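Local coordinates for protein GTP pyrophosphokinase (Streptococcus pneumoniae, PDB 2BE3) that probably transfers pyrophosphate from ATP to GTP or GDP, making the alarmones pppGpp and ppGpp, at residues 80-85 and 146-151; 121-126 and 142-147. All blocks are in the same frame, centred on the assembly; numbering follows the deposited sequence.

Overall arrangement
Interactions 1 and 2 lie on the two edges of one strand, 137-147, in the mixed sheet of a RelA/SpoT-type synthetase domain. Interaction 1 pairs its end in parallel with strand 77-83 and continues into helix 148-164. Interaction 2 pairs it antiparallel with strand 122-130. The centres of the two contacts are about 10 Å apart, and they share Arg146 and Thr147. They also touch directly. Val81 N lies 2.8 Å from Gln144 O, a probable hydrogen bond, and Val83 CG1 packs 3.6 Å from Ile145 CG2. The polar side chains of Arg80, Glu142, Gln144 and Arg146 share one sheet face, consistent with a place near the nucleotide site of this family.

Interaction 1. Residues 80-85 and 146-151; sequences RVMVQF and RTLAMN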
# COMPACT_ATOMS: atom_id res chain seq x y z
N ARG A 80 5.07 -14.18 0.55
CA ARG A 80 4.62 -15.57 0.50
C ARG A 80 3.11 -15.59 0.38
O ARG A 80 2.38 -15.06 1.24
CB ARG A 80 5.04 -16.32 1.76
CG ARG A 80 6.53 -16.31 2.02
CD ARG A 80 7.20 -17.29 1.13
NE ARG A 80 8.62 -16.98 0.95
CZ ARG A 80 9.59 -17.46 1.73
NH1 ARG A 80 9.29 -18.26 2.76
NH2 ARG A 80 10.85 -17.14 1.47
N VAL A 81 2.65 -16.19 -0.70
CA VAL A 81 1.23 -16.30 -0.93
C VAL A 81 0.86 -17.75 -0.78
O VAL A 81 1.39 -18.58 -1.49
CB VAL A 81 0.86 -15.70 -2.31
CG1 VAL A 81 -0.62 -15.99 -2.70
CG2 VAL A 81 1.18 -14.21 -2.31
N MSE A 82 -0.03 -18.05 0.16
CA MSE A 82 -0.49 -19.40 0.44
C MSE A 82 -1.81 -19.66 -0.26
O MSE A 82 -2.74 -18.87 -0.14
CB MSE A 82 -0.61 -19.62 1.95
CG MSE A 82 0.52 -20.49 2.56
SE MSE A 82 2.37 -19.72 2.29
CE MSE A 82 2.08 -17.93 3.41
N VAL A 83 -1.87 -20.74 -1.03
CA VAL A 83 -3.03 -21.09 -1.83
C VAL A 83 -3.50 -22.46 -1.40
O VAL A 83 -2.74 -23.23 -0.80
CB VAL A 83 -2.74 -21.05 -3.39
CG1 VAL A 83 -2.29 -19.65 -3.85
CG2 VAL A 83 -1.70 -22.10 -3.78
N GLN A 84 -4.76 -22.78 -1.70
CA GLN A 84 -5.33 -24.05 -1.35
C GLN A 84 -4.76 -25.18 -2.22
O GLN A 84 -4.28 -26.20 -1.70
CB GLN A 84 -6.83 -23.96 -1.54
CG GLN A 84 -7.64 -24.92 -0.76
CD GLN A 84 -9.10 -24.55 -0.73
OE1 GLN A 84 -9.67 -24.04 -1.71
NE2 GLN A 84 -9.74 -24.84 0.41
N PHE A 85 -4.80 -25.00 -3.55
CA PHE A 85 -4.45 -26.07 -4.47
C PHE A 85 -3.23 -25.74 -5.32
O PHE A 85 -3.02 -24.58 -5.68
CB PHE A 85 -5.62 -26.33 -5.42
CG PHE A 85 -6.86 -26.84 -4.75
CD1 PHE A 85 -6.96 -28.17 -4.36
CD2 PHE A 85 -7.95 -26.00 -4.54
CE1 PHE A 85 -8.09 -28.65 -3.76
CE2 PHE A 85 -9.11 -26.50 -3.94
CZ PHE A 85 -9.17 -27.82 -3.54
N ARG A 146 2.65 -20.86 -2.74
CA ARG A 146 2.80 -22.18 -2.19
C ARG A 146 1.47 -22.72 -1.70
O ARG A 146 0.63 -21.93 -1.27
CB ARG A 146 3.70 -22.08 -0.95
CG ARG A 146 5.12 -21.81 -1.26
CD ARG A 146 5.87 -21.58 0.00
NE ARG A 146 7.27 -21.37 -0.36
CZ ARG A 146 8.27 -21.29 0.50
NH1 ARG A 146 8.06 -21.42 1.81
NH2 ARG A 146 9.49 -21.09 0.04
N THR A 147 1.31 -24.05 -1.68
CA THR A 147 0.24 -24.61 -0.90
C THR A 147 0.68 -24.66 0.57
O THR A 147 1.87 -24.45 0.91
CB THR A 147 -0.19 -26.02 -1.37
OG1 THR A 147 0.93 -26.92 -1.33
CG2 THR A 147 -0.79 -25.96 -2.77
N LEU A 148 -0.26 -24.92 1.44
CA LEU A 148 0.06 -25.01 2.86
C LEU A 148 1.00 -26.18 3.10
O LEU A 148 1.91 -26.07 3.89
CB LEU A 148 -1.23 -25.08 3.71
CG LEU A 148 -1.86 -23.68 3.85
CD1 LEU A 148 -0.90 -22.72 4.56
CD2 LEU A 148 -2.25 -23.03 2.52
N ALA A 149 0.81 -27.29 2.39
CA ALA A 149 1.70 -28.44 2.56
C ALA A 149 3.15 -28.14 2.02
O ALA A 149 4.15 -28.51 2.69
CB ALA A 149 1.11 -29.67 1.93
N MSE A 150 3.25 -27.48 0.85
CA MSE A 150 4.52 -26.96 0.36
C MSE A 150 5.18 -26.01 1.36
O MSE A 150 6.34 -26.17 1.68
CB MSE A 150 4.39 -26.24 -1.00
CG MSE A 150 4.00 -27.08 -2.17
SE MSE A 150 3.75 -25.90 -3.74
CE MSE A 150 2.55 -27.04 -4.90
N ASN A 151 4.44 -25.03 1.86
CA ASN A 151 4.96 -24.13 2.87
C ASN A 151 5.43 -24.80 4.17
O ASN A 151 6.47 -24.45 4.72
CB ASN A 151 3.96 -23.03 3.15
CG ASN A 151 4.58 -21.89 3.95
OD1 ASN A 151 4.22 -21.68 5.12
ND2 ASN A 151 5.50 -21.16 3.33
O HOH W 1 10.75 -21.22 3.30
O HOH W 2 -3.11 -25.78 0.98
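The carbonyl oxygen of Arg146 accepts the backbone N-H of Val83 in a 2.8 Å bond, Val83 N to Arg146 O. The CA-H of Met82 also points at this oxygen. The same residue donates as well: Arg146 N to Val81 O is 2.9 Å. Arg146 thus bonds to the residues before and after Met82, which makes a parallel beta bridge of Met82 with Arg146, inside the mixed sheet of the RelA/SpoT synthetase fold. Helix 148-164 follows.

Arg80 and Arg146 stand on the same side of the sheet. Arg80 is bent at chi2 (-78°), which lays its CD over the centre of the Arg146 guanidinium face. The two guanidinium planes are 32° apart, and Arg80 NH1 comes within 3.5 Å of Arg146 NH1. Repulsion between these like charges is probably eased by water 1, which accepts from Arg146 NH1 and weakly from Arg80 NH1. Gln144 and Tyr119 take further bonds from Arg146.

Met82, a selenomethionine, curls at chi2 and chi3. Its CG packs against Leu148 CD1 and CD2, and its SE rests 3.5 Å from Asn151 CG. Leu148 and Asn151 thus bring the first turn of the helix onto the strand. Phe44 of strand 42-49 also touches Met82.

Thr147 is the N-cap of that helix. Its OG1 accepts from Met150 N at 3.2 Å and also bonds Asp187, while its CG2 packs against the backbone of Phe85. Water 2 closes the end of the contact: it donates to Gln84 O and accepts from Leu148 N, 3.0 Å from each of these two atoms.

Interaction 2. Residues 121-126 and 142-147; sequences SYHVVV and EIQIRT
Ser121 OG donates to the side-chain oxygen of Gln144, with Ser121 OG 2.8 Å from Gln144 OE1. That oxygen has a second donor, Arg146 NH2, 2.6 Å from Gln144 OE1 in a short, bent bond tilted from both the carbonyl and guanidinium planes. Arg146 NE adds a weak bond. Ser121 OG sits at the edge of the Arg146 guanidinium, in its plane. It gets there because OG is anti to the backbone N of Ser121 (chi1 -165°).

The other end of the Gln144 amide is also held. Its NE2 donates to Glu142 OE1 at 3.0 Å in a nearly straight bond of 173°, in the plane of the amide but from above the carboxylate plane. Gripped at both ends, the amide is fixed in its rotation. His123 runs alongside Gln144 and points the same way. Gln144 CG makes a CH-pi contact over the His123 ring face, 3.9 Å from the ring centroid, and the amide plane is tilted 33° to the ring. Tyr119 bonds His123 NE2, and the ring of Tyr110 meets His123 edge-to-face.

The backbones set this row. Tyr122 with Ile145 and Val124 with Ile143 are hydrogen-bonded antiparallel pairs; His123 with Gln144 and Val125 with Glu142 are non-hydrogen-bonded pairs. Val124 N to Ile143 O is 2.7 Å. Tyr122, Val124, Ile143 and Ile145 point to the opposite, mainly apolar face, where Tyr122 OH bonds Glu107. Val124 CG1 packs 3.8 Å from Ile145 CD1, and helix 89-97 covers Tyr122 and Ile145 through Val89 and Val93.

This is a beta hairpin, strands 122-130 and 137-147, with a polar row on one face. Its second strand carries the E-x-Q-I-R-T sequence characteristic of RelA/SpoT synthetase domains.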
# COMPACT_ATOMS: atom_id res chain seq x y z
N SER A 121 7.71 -25.09 -4.92
CA SER A 121 7.28 -23.70 -4.76
C SER A 121 7.21 -23.05 -6.13
O SER A 121 7.69 -23.62 -7.11
CB SER A 121 8.28 -22.94 -3.90
OG SER A 121 7.73 -21.72 -3.45
N TYR A 122 6.62 -21.87 -6.21
CA TYR A 122 6.62 -21.17 -7.48
C TYR A 122 7.07 -19.74 -7.17
O TYR A 122 6.52 -19.11 -6.27
CB TYR A 122 5.23 -21.20 -8.11
CG TYR A 122 5.20 -20.77 -9.57
CD1 TYR A 122 5.16 -21.73 -10.60
CD2 TYR A 122 5.21 -19.41 -9.94
CE1 TYR A 122 5.11 -21.35 -11.92
CE2 TYR A 122 5.18 -19.02 -11.27
CZ TYR A 122 5.13 -20.00 -12.25
OH TYR A 122 5.09 -19.66 -13.57
N HIS A 123 8.08 -19.27 -7.88
CA HIS A 123 8.71 -17.98 -7.61
C HIS A 123 8.34 -17.00 -8.70
O HIS A 123 8.49 -17.29 -9.87
CB HIS A 123 10.24 -18.11 -7.54
CG HIS A 123 10.72 -19.05 -6.46
ND1 HIS A 123 12.05 -19.17 -6.12
CD2 HIS A 123 10.06 -19.94 -5.68
CE1 HIS A 123 12.18 -20.06 -5.16
NE2 HIS A 123 10.98 -20.55 -4.88
N VAL A 124 7.80 -15.86 -8.32
CA VAL A 124 7.70 -14.78 -9.26
C VAL A 124 8.51 -13.58 -8.78
O VAL A 124 8.28 -13.06 -7.68
CB VAL A 124 6.26 -14.59 -9.88
CG1 VAL A 124 5.24 -15.51 -9.31
CG2 VAL A 124 5.82 -13.13 -10.12
N VAL A 125 9.51 -13.20 -9.59
CA VAL A 125 10.34 -12.04 -9.30
C VAL A 125 9.81 -10.83 -10.05
O VAL A 125 9.55 -10.92 -11.24
CB VAL A 125 11.83 -12.29 -9.64
CG1 VAL A 125 12.68 -11.06 -9.27
CG2 VAL A 125 12.35 -13.57 -8.90
N VAL A 126 9.60 -9.71 -9.35
CA VAL A 126 8.93 -8.57 -9.97
C VAL A 126 9.76 -7.32 -9.77
O VAL A 126 10.52 -7.24 -8.81
CB VAL A 126 7.46 -8.33 -9.47
CG1 VAL A 126 6.52 -9.59 -9.68
CG2 VAL A 126 7.41 -7.84 -8.03
N GLU A 142 10.53 -10.69 -4.51
CA GLU A 142 10.24 -12.05 -4.88
C GLU A 142 8.92 -12.49 -4.23
O GLU A 142 8.81 -12.46 -2.99
CB GLU A 142 11.38 -12.94 -4.47
CG GLU A 142 11.29 -14.38 -4.92
CD GLU A 142 11.97 -15.31 -3.93
OE1 GLU A 142 11.55 -15.35 -2.72
OE2 GLU A 142 12.95 -15.97 -4.36
N ILE A 143 7.91 -12.80 -5.04
CA ILE A 143 6.67 -13.37 -4.54
C ILE A 143 6.67 -14.88 -4.76
O ILE A 143 6.74 -15.35 -5.91
CB ILE A 143 5.42 -12.75 -5.19
CG1 ILE A 143 5.45 -11.21 -5.07
CG2 ILE A 143 4.13 -13.38 -4.59
CD1 ILE A 143 4.45 -10.50 -5.97
N GLN A 144 6.64 -15.65 -3.68
CA GLN A 144 6.51 -17.09 -3.77
C GLN A 144 5.07 -17.55 -3.56
O GLN A 144 4.33 -16.99 -2.74
CB GLN A 144 7.43 -17.75 -2.77
CG GLN A 144 8.87 -17.73 -3.23
CD GLN A 144 9.69 -18.67 -2.43
OE1 GLN A 144 9.31 -19.82 -2.24
NE2 GLN A 144 10.82 -18.20 -1.93
N ILE A 145 4.65 -18.56 -4.31
CA ILE A 145 3.30 -19.03 -4.18
C ILE A 145 3.36 -20.49 -3.79
O ILE A 145 4.02 -21.27 -4.45
CB ILE A 145 2.46 -18.82 -5.49
CG1 ILE A 145 2.43 -17.34 -5.85
CG2 ILE A 145 1.00 -19.20 -5.26
CD1 ILE A 145 2.48 -17.11 -7.26
N ARG A 146 2.65 -20.86 -2.74
CA ARG A 146 2.80 -22.18 -2.19
C ARG A 146 1.47 -22.72 -1.70
O ARG A 146 0.63 -21.93 -1.27
CB ARG A 146 3.70 -22.08 -0.95
CG ARG A 146 5.12 -21.81 -1.26
CD ARG A 146 5.87 -21.58 0.00
NE ARG A 146 7.27 -21.37 -0.36
CZ ARG A 146 8.27 -21.29 0.50
NH1 ARG A 146 8.06 -21.42 1.81
NH2 ARG A 146 9.49 -21.09 0.04
N THR A 147 1.31 -24.05 -1.68
CA THR A 147 0.24 -24.61 -0.90
C THR A 147 0.68 -24.66 0.57
O THR A 147 1.87 -24.45 0.91
CB THR A 147 -0.19 -26.02 -1.37
OG1 THR A 147 0.93 -26.92 -1.33
CG2 THR A 147 -0.79 -25.96 -2.77